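PDB 3P9Z: uroporphyrinogen III cosynthase (HemD) from Helicobacter pylori, which probably catalyses the cyclisation of the linear tetrapyrrole hydroxymethylbilane to uroporphyrinogen III, a step in porphyrin and haem biosynthesis. Local coordinates for residues L23-Y29 and V141-K147; F38-T44 and K111-L116; A70-S74 and I104-L108; T187-N193 and I204-A209. One frame throughout, in Å; residues are numbered along the deposited sequence. Where two conformers were deposited one is given.

Contact 1 of 4, residues L23-Y29 and V141-K147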
# COMPACT_ATOMS: atom_id res chain seq x y z
N LEU A 23 -9.70 -8.44 0.08
CA LEU A 23 -10.47 -8.37 1.32
C LEU A 23 -10.48 -6.99 1.98
O LEU A 23 -11.17 -6.78 2.98
CB LEU A 23 -9.92 -9.39 2.30
CG LEU A 23 -9.81 -10.82 1.78
CD1 LEU A 23 -9.12 -11.66 2.82
CD2 LEU A 23 -11.18 -11.36 1.44
N ASN A 24 -9.67 -6.08 1.44
CA ASN A 24 -9.55 -4.73 1.98
C ASN A 24 -10.04 -3.76 0.93
O ASN A 24 -10.12 -4.13 -0.25
CB ASN A 24 -8.09 -4.43 2.30
CG ASN A 24 -7.57 -5.29 3.42
OD1 ASN A 24 -6.75 -6.18 3.20
ND2 ASN A 24 -8.07 -5.05 4.61
N GLU A 25 -10.34 -2.54 1.34
CA GLU A 25 -10.73 -1.50 0.40
C GLU A 25 -10.23 -0.14 0.89
O GLU A 25 -10.03 0.08 2.08
CB GLU A 25 -12.25 -1.50 0.13
CG GLU A 25 -13.12 -1.07 1.30
CD GLU A 25 -14.60 -1.43 1.13
OE1 GLU A 25 -15.06 -1.60 -0.02
OE2 GLU A 25 -15.31 -1.53 2.16
N PHE A 26 -9.98 0.76 -0.05
CA PHE A 26 -9.47 2.08 0.26
C PHE A 26 -10.60 3.05 0.39
O PHE A 26 -11.52 3.07 -0.41
CB PHE A 26 -8.44 2.52 -0.79
CG PHE A 26 -7.15 1.78 -0.69
CD1 PHE A 26 -6.25 2.08 0.32
CD2 PHE A 26 -6.86 0.74 -1.56
CE1 PHE A 26 -5.04 1.37 0.44
CE2 PHE A 26 -5.67 0.02 -1.44
CZ PHE A 26 -4.76 0.34 -0.44
N CYS A 27 -10.55 3.82 1.46
CA CYS A 27 -11.54 4.86 1.67
C CYS A 27 -10.84 6.22 1.58
O CYS A 27 -9.77 6.43 2.13
CB CYS A 27 -12.27 4.65 3.00
SG CYS A 27 -13.15 3.05 3.08
N TYR A 28 -11.46 7.12 0.82
CA TYR A 28 -10.87 8.42 0.53
C TYR A 28 -11.47 9.55 1.36
O TYR A 28 -12.68 9.59 1.56
CB TYR A 28 -11.00 8.76 -0.94
CG TYR A 28 -10.24 7.85 -1.87
CD1 TYR A 28 -9.11 7.14 -1.45
CD2 TYR A 28 -10.62 7.73 -3.20
CE1 TYR A 28 -8.41 6.31 -2.33
CE2 TYR A 28 -9.92 6.92 -4.08
CZ TYR A 28 -8.82 6.22 -3.64
OH TYR A 28 -8.16 5.43 -4.54
N TYR A 29 -10.60 10.44 1.86
CA TYR A 29 -10.99 11.60 2.64
C TYR A 29 -10.54 12.88 1.95
O TYR A 29 -9.37 13.01 1.58
CB TYR A 29 -10.40 11.55 4.05
CG TYR A 29 -10.66 10.26 4.79
CD1 TYR A 29 -11.95 9.95 5.24
CD2 TYR A 29 -9.64 9.35 5.02
CE1 TYR A 29 -12.20 8.76 5.91
CE2 TYR A 29 -9.88 8.17 5.70
CZ TYR A 29 -11.16 7.87 6.14
OH TYR A 29 -11.39 6.69 6.80
N VAL A 141 -5.40 11.31 3.91
CA VAL A 141 -6.29 11.36 2.74
C VAL A 141 -6.86 10.00 2.36
O VAL A 141 -7.70 9.90 1.45
CB VAL A 141 -5.63 12.07 1.52
CG1 VAL A 141 -5.26 13.55 1.90
CG2 VAL A 141 -4.42 11.31 1.04
N TYR A 142 -6.41 8.95 3.03
CA TYR A 142 -6.99 7.63 2.78
C TYR A 142 -6.80 6.67 3.94
O TYR A 142 -5.97 6.90 4.82
CB TYR A 142 -6.47 7.01 1.45
CG TYR A 142 -5.10 6.39 1.57
CD1 TYR A 142 -3.96 7.18 1.44
CD2 TYR A 142 -4.94 5.02 1.82
CE1 TYR A 142 -2.69 6.64 1.56
CE2 TYR A 142 -3.64 4.46 1.94
CZ TYR A 142 -2.53 5.29 1.80
OH TYR A 142 -1.26 4.80 1.91
N GLU A 143 -7.60 5.60 3.92
CA GLU A 143 -7.49 4.52 4.87
C GLU A 143 -7.71 3.19 4.14
O GLU A 143 -8.58 3.08 3.27
CB GLU A 143 -8.52 4.69 5.98
CG GLU A 143 -8.32 3.74 7.14
CD GLU A 143 -9.38 3.87 8.23
OE1 GLU A 143 -10.35 4.63 8.04
OE2 GLU A 143 -9.23 3.20 9.27
N ASN A 144 -6.88 2.21 4.48
CA ASN A 144 -7.01 0.86 3.95
C ASN A 144 -7.79 0.08 4.99
O ASN A 144 -7.31 -0.15 6.10
CB ASN A 144 -5.63 0.24 3.69
CG ASN A 144 -5.72 -1.15 3.08
OD1 ASN A 144 -6.66 -1.47 2.34
ND2 ASN A 144 -4.73 -1.99 3.39
N LYS A 145 -9.01 -0.30 4.62
CA LYS A 145 -10.00 -0.78 5.56
C LYS A 145 -10.51 -2.19 5.19
O LYS A 145 -10.68 -2.50 4.01
CB LYS A 145 -11.19 0.18 5.50
CG LYS A 145 -11.92 0.37 6.79
CD LYS A 145 -12.81 1.61 6.69
CE LYS A 145 -13.77 1.71 7.87
NZ LYS A 145 -14.90 0.75 7.70
N LEU A 146 -10.79 -3.00 6.21
CA LEU A 146 -11.39 -4.32 6.03
C LEU A 146 -12.76 -4.26 5.36
O LEU A 146 -13.62 -3.52 5.80
CB LEU A 146 -11.52 -5.04 7.38
CG LEU A 146 -12.13 -6.45 7.31
CD1 LEU A 146 -11.16 -7.41 6.63
CD2 LEU A 146 -12.55 -6.98 8.69
N LYS A 147 -12.97 -5.05 4.30
CA LYS A 147 -14.31 -5.16 3.69
C LYS A 147 -15.30 -5.83 4.63
O LYS A 147 -14.93 -6.67 5.46
CB LYS A 147 -14.27 -5.96 2.39
CG LYS A 147 -13.61 -5.28 1.24
CD LYS A 147 -13.74 -6.13 -0.03
CE LYS A 147 -13.12 -5.41 -1.20
NZ LYS A 147 -13.19 -6.25 -2.43
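F26 and Y142 lie side by side on one face of an antiparallel strand pair, F26 CD1 meeting Y142 CD2 at 3.6 Å, with the two rings inclined at 60° and neither stacked nor edge-on. This is the tightly packed side. F26 CE1 also rests on N144 CB at 3.5 Å, and the N144 amide stacks on the same ring with its plane only 22° from it, OD1 lying over the face near the rim. N144 reaches this place because CG is anti to the backbone N (chi1 -178°). Helices 46-55 and 170-179 add side chains here, N47 on F26 and S171 on N144.

The face of E25, E143 and K145 is looser. E25 and K145 are exposed and their charged atoms do not meet, E25 OE2 lying 6.0 Å from K145 NZ; K147 NZ bonds the carbonyl of I22. Between the two segments, a single side-chain hydrogen bond reaches this side, from Y29, whose OH gives its proton to the anti lone pair of E143 OE1 at 2.6 Å; the extended E143 chain crosses the Y29 ring at a slant, with CB and OE1 at its edge.

Between the faces the backbone carries the pairing, with E25 and K145 bonded in both directions (E25 N to K145 O 2.7 Å, K145 N to E25 O 2.8 Å) and C27 and E143 likewise. The two long strands link the two halves of the molecule, as in relatives of this enzyme. Six main-chain bonds do most of the joining, so the pairing probably rests mainly on the backbone.

Contact 2 of 4, residues F38-T44 and K111-L116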
# COMPACT_ATOMS: atom_id res chain seq x y z
N PHE A 38 2.62 25.64 1.56
CA PHE A 38 3.58 24.55 1.26
C PHE A 38 4.27 24.65 -0.09
O PHE A 38 3.62 24.86 -1.12
CB PHE A 38 2.90 23.18 1.41
CG PHE A 38 2.20 23.00 2.73
CD1 PHE A 38 2.91 22.62 3.86
CD2 PHE A 38 0.82 23.22 2.83
CE1 PHE A 38 2.25 22.48 5.08
CE2 PHE A 38 0.15 23.08 4.04
CZ PHE A 38 0.86 22.72 5.17
N ASN A 39 5.59 24.44 -0.09
CA ASN A 39 6.34 24.37 -1.36
C ASN A 39 6.92 22.98 -1.67
O ASN A 39 7.72 22.82 -2.61
CB ASN A 39 7.46 25.44 -1.43
CG ASN A 39 8.40 25.41 -0.22
OD1 ASN A 39 8.29 24.56 0.68
ND2 ASN A 39 9.35 26.36 -0.19
N ALA A 40 6.51 21.98 -0.89
CA ALA A 40 6.85 20.60 -1.16
C ALA A 40 5.76 19.67 -0.67
O ALA A 40 5.21 19.86 0.42
CB ALA A 40 8.19 20.22 -0.48
N LEU A 41 5.46 18.66 -1.47
CA LEU A 41 4.57 17.59 -1.04
C LEU A 41 5.38 16.31 -0.94
O LEU A 41 6.36 16.12 -1.67
CB LEU A 41 3.46 17.37 -2.06
CG LEU A 41 2.60 18.54 -2.59
CD1 LEU A 41 1.72 18.00 -3.70
CD2 LEU A 41 1.76 19.22 -1.49
N ILE A 42 4.96 15.42 -0.05
CA ILE A 42 5.57 14.11 -0.01
C ILE A 42 4.52 13.01 0.09
O ILE A 42 3.51 13.14 0.79
CB ILE A 42 6.70 14.02 1.06
CG1 ILE A 42 7.42 12.66 0.97
CG2 ILE A 42 6.19 14.32 2.48
CD1 ILE A 42 8.76 12.68 1.61
N PHE A 43 4.76 11.94 -0.68
CA PHE A 43 3.89 10.78 -0.76
C PHE A 43 4.73 9.53 -0.50
O PHE A 43 5.90 9.46 -0.91
CB PHE A 43 3.30 10.66 -2.18
CG PHE A 43 2.44 11.83 -2.58
CD1 PHE A 43 3.01 13.00 -3.08
CD2 PHE A 43 1.05 11.75 -2.49
CE1 PHE A 43 2.21 14.10 -3.47
CE2 PHE A 43 0.23 12.83 -2.88
CZ PHE A 43 0.81 14.00 -3.37
N THR A 44 4.13 8.55 0.18
CA THR A 44 4.74 7.23 0.34
C THR A 44 3.95 6.17 -0.42
O THR A 44 4.46 5.09 -0.66
CB THR A 44 4.78 6.80 1.82
OG1 THR A 44 3.45 6.85 2.34
CG2 THR A 44 5.66 7.69 2.64
N LYS A 111 12.36 23.52 3.61
CA LYS A 111 11.08 23.52 2.89
C LYS A 111 9.88 23.39 3.85
O LYS A 111 10.02 22.83 4.93
CB LYS A 111 11.01 22.35 1.89
CG LYS A 111 12.11 22.30 0.83
CD LYS A 111 12.08 23.47 -0.13
CE LYS A 111 13.15 23.33 -1.21
NZ LYS A 111 12.53 23.04 -2.52
N SER A 112 8.71 23.91 3.44
CA SER A 112 7.43 23.64 4.11
C SER A 112 6.74 22.47 3.41
O SER A 112 6.26 22.63 2.29
CB SER A 112 6.51 24.85 4.05
OG SER A 112 6.94 25.81 4.98
N VAL A 113 6.70 21.33 4.09
CA VAL A 113 6.29 20.06 3.49
C VAL A 113 4.89 19.59 3.93
O VAL A 113 4.53 19.66 5.12
CB VAL A 113 7.32 18.94 3.82
CG1 VAL A 113 6.93 17.62 3.14
CG2 VAL A 113 8.75 19.35 3.44
N LEU A 114 4.11 19.14 2.96
CA LEU A 114 2.82 18.56 3.25
C LEU A 114 2.89 17.09 2.89
O LEU A 114 3.10 16.73 1.73
CB LEU A 114 1.72 19.24 2.42
CG LEU A 114 0.30 18.69 2.61
CD1 LEU A 114 -0.18 18.75 4.10
CD2 LEU A 114 -0.64 19.47 1.73
N TYR A 115 2.72 16.26 3.91
CA TYR A 115 2.71 14.81 3.75
C TYR A 115 1.28 14.30 3.57
O TYR A 115 0.48 14.36 4.49
CB TYR A 115 3.37 14.17 4.98
CG TYR A 115 3.38 12.66 5.01
CD1 TYR A 115 3.48 11.90 3.83
CD2 TYR A 115 3.35 11.99 6.23
CE1 TYR A 115 3.51 10.50 3.88
CE2 TYR A 115 3.39 10.59 6.29
CZ TYR A 115 3.47 9.85 5.12
OH TYR A 115 3.50 8.47 5.20
N LEU A 116 0.97 13.79 2.38
CA LEU A 116 -0.37 13.23 2.13
C LEU A 116 -0.31 11.74 2.43
O LEU A 116 0.39 10.97 1.75
CB LEU A 116 -0.84 13.56 0.69
CG LEU A 116 -0.77 15.10 0.57
CD1 LEU A 116 -0.33 15.63 -0.78
CD2 LEU A 116 -2.00 15.86 1.07
O HOH W 1 9.94 23.50 -3.53
O HOH W 2 1.42 8.71 0.94
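The ring of F38 lies against L114, whose CB sits over one face 3.9 Å from the ring centroid, at the start of two neighbouring parallel strands, 40-43 and 112-118. They belong to the sheet of an alpha/beta domain, flavodoxin-like as in other members of this family, and the axes of their paired segments diverge by 29°. On the face shared with L41 and F43, the L41 and L114 side chains run alongside each other, pointing the same way. F43 and L116 are paired in like manner, F43 CZ touching L116 CD1 at 3.3 Å, and L52 of helix 46-55 closes over both.

The opposite face holds I42, V113 and Y115. The I42 and V113 branches cross so closely that I42 CG2 and V113 CG1 are 3.4 Å apart, tighter than normal van der Waals contact. Y115 extends with CG anti to its backbone N (chi1 177°), which brings the ring edge to I42 O and sets the hydroxyl beside T44, whose side chain crosses that of Y115 at about a right angle. Both hydroxyls bond a malonate ion, probably from the crystallisation medium, which may mark a pocket.

Just before strand 40-43, N39 OD1 accepts a bond from S112 N in its carbonyl plane at 2.9 Å. Just past the end of that strand a water bridges the backbones, accepting from T44 N at 2.8 Å and donating to L116 O at 2.6 Å.

Contact 3 of 4, residues A70-S74 and I104-L108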
# COMPACT_ATOMS: atom_id res chain seq x y z
N ALA A 70 6.62 17.76 -5.89
CA ALA A 70 6.27 16.54 -5.17
C ALA A 70 7.45 15.57 -5.09
O ALA A 70 8.16 15.34 -6.09
CB ALA A 70 5.07 15.86 -5.86
N TYR A 71 7.64 15.01 -3.90
CA TYR A 71 8.69 14.06 -3.60
C TYR A 71 8.03 12.73 -3.27
O TYR A 71 6.88 12.68 -2.79
CB TYR A 71 9.54 14.54 -2.42
CG TYR A 71 10.34 15.80 -2.74
CD1 TYR A 71 11.69 15.71 -3.05
CD2 TYR A 71 9.74 17.05 -2.73
CE1 TYR A 71 12.42 16.84 -3.35
CE2 TYR A 71 10.46 18.20 -3.02
CZ TYR A 71 11.80 18.08 -3.33
OH TYR A 71 12.52 19.18 -3.64
N ALA A 72 8.74 11.64 -3.56
CA ALA A 72 8.24 10.31 -3.27
C ALA A 72 9.37 9.44 -2.76
O ALA A 72 10.54 9.70 -3.01
CB ALA A 72 7.60 9.70 -4.51
N LEU A 73 9.01 8.39 -2.04
CA LEU A 73 10.01 7.57 -1.40
C LEU A 73 10.41 6.36 -2.24
O LEU A 73 11.46 5.75 -2.01
CB LEU A 73 9.55 7.15 -0.01
CG LEU A 73 9.73 8.24 1.05
CD1 LEU A 73 9.22 7.73 2.36
CD2 LEU A 73 11.21 8.64 1.20
N SER A 74 9.57 6.03 -3.22
CA SER A 74 9.85 4.90 -4.08
C SER A 74 9.59 5.29 -5.52
O SER A 74 8.85 6.26 -5.78
CB SER A 74 8.98 3.71 -3.69
OG SER A 74 7.60 4.03 -3.82
N ILE A 104 16.63 11.94 0.16
CA ILE A 104 15.83 13.08 -0.23
C ILE A 104 15.64 14.03 0.94
O ILE A 104 15.18 15.11 0.77
CB ILE A 104 14.48 12.74 -0.88
CG1 ILE A 104 13.50 12.25 0.13
CG2 ILE A 104 14.62 11.73 -1.94
CD1 ILE A 104 12.20 12.61 -0.25
N PHE A 105 16.02 13.62 2.12
CA PHE A 105 15.76 14.46 3.26
C PHE A 105 16.47 15.79 3.21
O PHE A 105 15.94 16.79 3.62
CB PHE A 105 16.01 13.69 4.54
CG PHE A 105 15.12 12.53 4.69
CD1 PHE A 105 13.78 12.70 4.74
CD2 PHE A 105 15.63 11.28 4.71
CE1 PHE A 105 12.97 11.66 4.85
CE2 PHE A 105 14.83 10.22 4.84
CZ PHE A 105 13.49 10.40 4.90
N PRO A 106 17.67 15.79 2.67
CA PRO A 106 18.41 17.01 2.47
C PRO A 106 17.74 17.94 1.50
O PRO A 106 17.85 19.11 1.64
CB PRO A 106 19.71 16.52 1.90
CG PRO A 106 19.83 15.18 2.41
CD PRO A 106 18.48 14.62 2.38
N LEU A 107 17.05 17.41 0.54
CA LEU A 107 16.32 18.22 -0.43
C LEU A 107 15.11 18.87 0.21
O LEU A 107 14.58 19.86 -0.30
CB LEU A 107 15.87 17.39 -1.64
CG LEU A 107 16.90 16.55 -2.41
CD1 LEU A 107 16.20 15.77 -3.50
CD2 LEU A 107 18.03 17.38 -3.00
N LEU A 108 14.69 18.32 1.35
CA LEU A 108 13.51 18.82 2.06
C LEU A 108 13.86 19.82 3.17
O LEU A 108 12.97 20.47 3.73
CB LEU A 108 12.70 17.67 2.63
CG LEU A 108 12.12 16.64 1.65
CD1 LEU A 108 11.23 15.64 2.40
CD2 LEU A 108 11.35 17.32 0.51
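Y71 and I104 mark the nearest backbone approach, with CA atoms 8.0 Å apart, so side chains alone join the short edge strand 70-72 to the weakly bonded helical turn 105-108. No hydrogen bond passes between the two segments. The turn is held by its own main chain, with L108 N bonded to F105 O at 3.0 Å.

Y71 points its side chain at the turn and makes most of the contact from its segment. One methyl of L108, CD2, lies 3.6 Å from the ring centroid and only 9° off the ring normal, a CH-pi contact centred on the face; the Y71 and L108 side chains run antiparallel past one another. L107 meets the ring differently: its CD1 comes in at the edge, in the ring plane, while CB touches Y71 CE1 at 3.9 Å. Nearer the root, I104 CD1 packs on Y71 CB at 3.9 Å. With CG1 set between the backbone N and the carbonyl carbon (chi1 74°), I104 also brings CD1 to L73 CD2, a more distant touch of 4.3 Å.

The turn thus lies over the edge of the sheet, I104 and L108 reaching I42 of strand 40-43, while F105 turns to helix 125-131 and A72, pointing away from the turn, packs against helix 75-83.

Contact 4 of 4, residues T187-N193 and I204-A209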
# COMPACT_ATOMS: atom_id res chain seq x y z
N THR A 187 -0.50 -23.59 2.35
CA THR A 187 0.87 -23.10 2.41
C THR A 187 0.89 -21.60 2.17
O THR A 187 0.44 -21.14 1.12
CB THR A 187 1.78 -23.83 1.39
OG1 THR A 187 1.79 -25.23 1.69
CG2 THR A 187 3.19 -23.30 1.43
N ALA A 188 1.38 -20.84 3.14
CA ALA A 188 1.49 -19.38 3.03
C ALA A 188 2.81 -18.98 2.35
O ALA A 188 3.88 -19.56 2.61
CB ALA A 188 1.40 -18.71 4.41
N ILE A 189 2.69 -17.98 1.49
CA ILE A 189 3.83 -17.31 0.92
C ILE A 189 3.78 -15.84 1.31
O ILE A 189 2.73 -15.21 1.24
CB ILE A 189 3.85 -17.48 -0.62
CG1 ILE A 189 4.10 -18.97 -0.95
CG2 ILE A 189 4.87 -16.53 -1.27
CD1 ILE A 189 4.32 -19.28 -2.42
N SER A 190 4.93 -15.30 1.72
CA SER A 190 5.03 -13.90 2.09
C SER A 190 5.89 -13.17 1.09
O SER A 190 6.95 -13.68 0.70
CB SER A 190 5.65 -13.77 3.48
OG SER A 190 4.77 -14.29 4.45
N ILE A 191 5.46 -11.97 0.71
CA ILE A 191 6.26 -11.14 -0.20
C ILE A 191 7.63 -10.74 0.40
O ILE A 191 8.63 -10.64 -0.32
CB ILE A 191 5.47 -9.87 -0.65
CG1 ILE A 191 6.14 -9.21 -1.88
CG2 ILE A 191 5.29 -8.89 0.53
CD1 ILE A 191 5.17 -8.38 -2.79
N GLY A 192 7.66 -10.52 1.71
CA GLY A 192 8.90 -10.13 2.41
C GLY A 192 8.73 -10.42 3.89
O GLY A 192 7.66 -10.88 4.31
N ASN A 193 9.78 -10.16 4.68
CA ASN A 193 9.78 -10.60 6.09
C ASN A 193 8.81 -9.85 7.00
O ASN A 193 8.37 -10.40 7.99
CB ASN A 193 11.21 -10.70 6.69
CG ASN A 193 12.00 -9.38 6.68
OD1 ASN A 193 11.46 -8.26 6.52
ND2 ASN A 193 13.31 -9.50 6.85
N ILE A 204 1.68 -18.72 12.26
CA ILE A 204 1.62 -19.23 10.89
C ILE A 204 2.95 -19.16 10.15
O ILE A 204 3.48 -18.08 9.90
CB ILE A 204 0.51 -18.54 10.10
CG1 ILE A 204 -0.85 -18.92 10.71
CG2 ILE A 204 0.56 -18.96 8.64
CD1 ILE A 204 -1.91 -17.87 10.55
N PRO A 205 3.48 -20.33 9.76
CA PRO A 205 4.71 -20.36 8.97
C PRO A 205 4.44 -19.96 7.52
O PRO A 205 3.32 -20.12 7.02
CB PRO A 205 5.14 -21.83 9.04
CG PRO A 205 3.82 -22.60 9.19
CD PRO A 205 2.97 -21.69 10.07
N SER A 206 5.46 -19.42 6.86
CA SER A 206 5.35 -19.12 5.44
C SER A 206 6.73 -19.13 4.82
O SER A 206 7.73 -18.94 5.52
CB SER A 206 4.70 -17.75 5.23
OG SER A 206 5.52 -16.73 5.77
N TYR A 207 6.78 -19.34 3.51
CA TYR A 207 7.99 -19.16 2.74
C TYR A 207 8.01 -17.75 2.20
O TYR A 207 6.95 -17.17 1.91
CB TYR A 207 8.04 -20.15 1.58
CG TYR A 207 8.10 -21.61 1.99
CD1 TYR A 207 9.28 -22.17 2.51
CD2 TYR A 207 6.97 -22.44 1.84
CE1 TYR A 207 9.34 -23.54 2.87
CE2 TYR A 207 7.02 -23.81 2.20
CZ TYR A 207 8.20 -24.34 2.72
OH TYR A 207 8.24 -25.67 3.07
N ILE A 208 9.20 -17.21 2.04
CA ILE A 208 9.34 -15.82 1.62
C ILE A 208 9.92 -15.75 0.22
O ILE A 208 10.92 -16.42 -0.07
CB ILE A 208 10.25 -15.05 2.60
CG1 ILE A 208 9.73 -15.18 4.05
CG2 ILE A 208 10.41 -13.59 2.18
CD1 ILE A 208 10.72 -14.69 5.14
N ALA A 209 9.31 -14.94 -0.64
CA ALA A 209 9.87 -14.63 -1.96
C ALA A 209 11.33 -14.15 -1.92
O ALA A 209 11.76 -13.52 -0.93
CB ALA A 209 8.99 -13.58 -2.69
O HOH W 3 2.25 -22.10 5.66
O HOH W 4 11.44 -10.69 -0.34
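S190 and S206 meet through their hydroxyls, S190 OG donating to S206 OG at 2.9 Å on the face that helix 193-201 covers. S190 OG lies anti to its own carbonyl carbon (chi1 -68°), whereas S206 OG sits between backbone N and carbonyl carbon (chi1 64°), and these settings turn the two oxygens toward each other. A196 of the helix packs on both serines.

The backbone pairing is short and parallel. Y207 takes part through both of its polar main-chain atoms: its N donates to A188 O at 3.0 Å and its O accepts S190 N at 2.8 Å, the latter bond close to linear. S190 O in turn receives A209 N. Each of these three carbonyls also has a CA-H from the partner strand close by, that of I208 for S190 O. Where the strands part, waters take over. One accepts from A188 N at 2.9 Å and donates to P205 O at 2.6 Å; another donates to both I191 O and A209 O, spanning the far end.

On the other face the methyl of T187, CG2, comes to the edge of the Y207 ring in its plane, 3.9 Å from CD2, while T187 OG1 is turned to R5. Across G192, the N-cap residue, I208 CG2 lies against the bare CA. Strand 187-190, helix 193-201 and strand 206-208 form a classic beta-alpha-beta unit, here closing one edge of the parallel sheet of an alpha/beta domain.

Overall arrangement
All four contacts touch a single long mixed sheet. Contact 1 forms the bridge in its middle, its centre about 22 Å from that of contact 2 and about 24 Å from that of contact 4, which lie on opposite sides of the chain's centre and about 34 Å apart. Contacts 2 and 3 are immediate neighbours, about 9 Å between centres, and are joined where Y71 N lies 2.8 Å from L41 O, a probable hydrogen bond. Contact 1 reaches contact 2 through V141 CG1 and L116 CD2, 4.1 Å apart. Bound malonate, probably from the crystallisation liquor, lies about 3 Å from the Y115 side chain and about 4 Å from that of Y142; it may mark part of the substrate cleft.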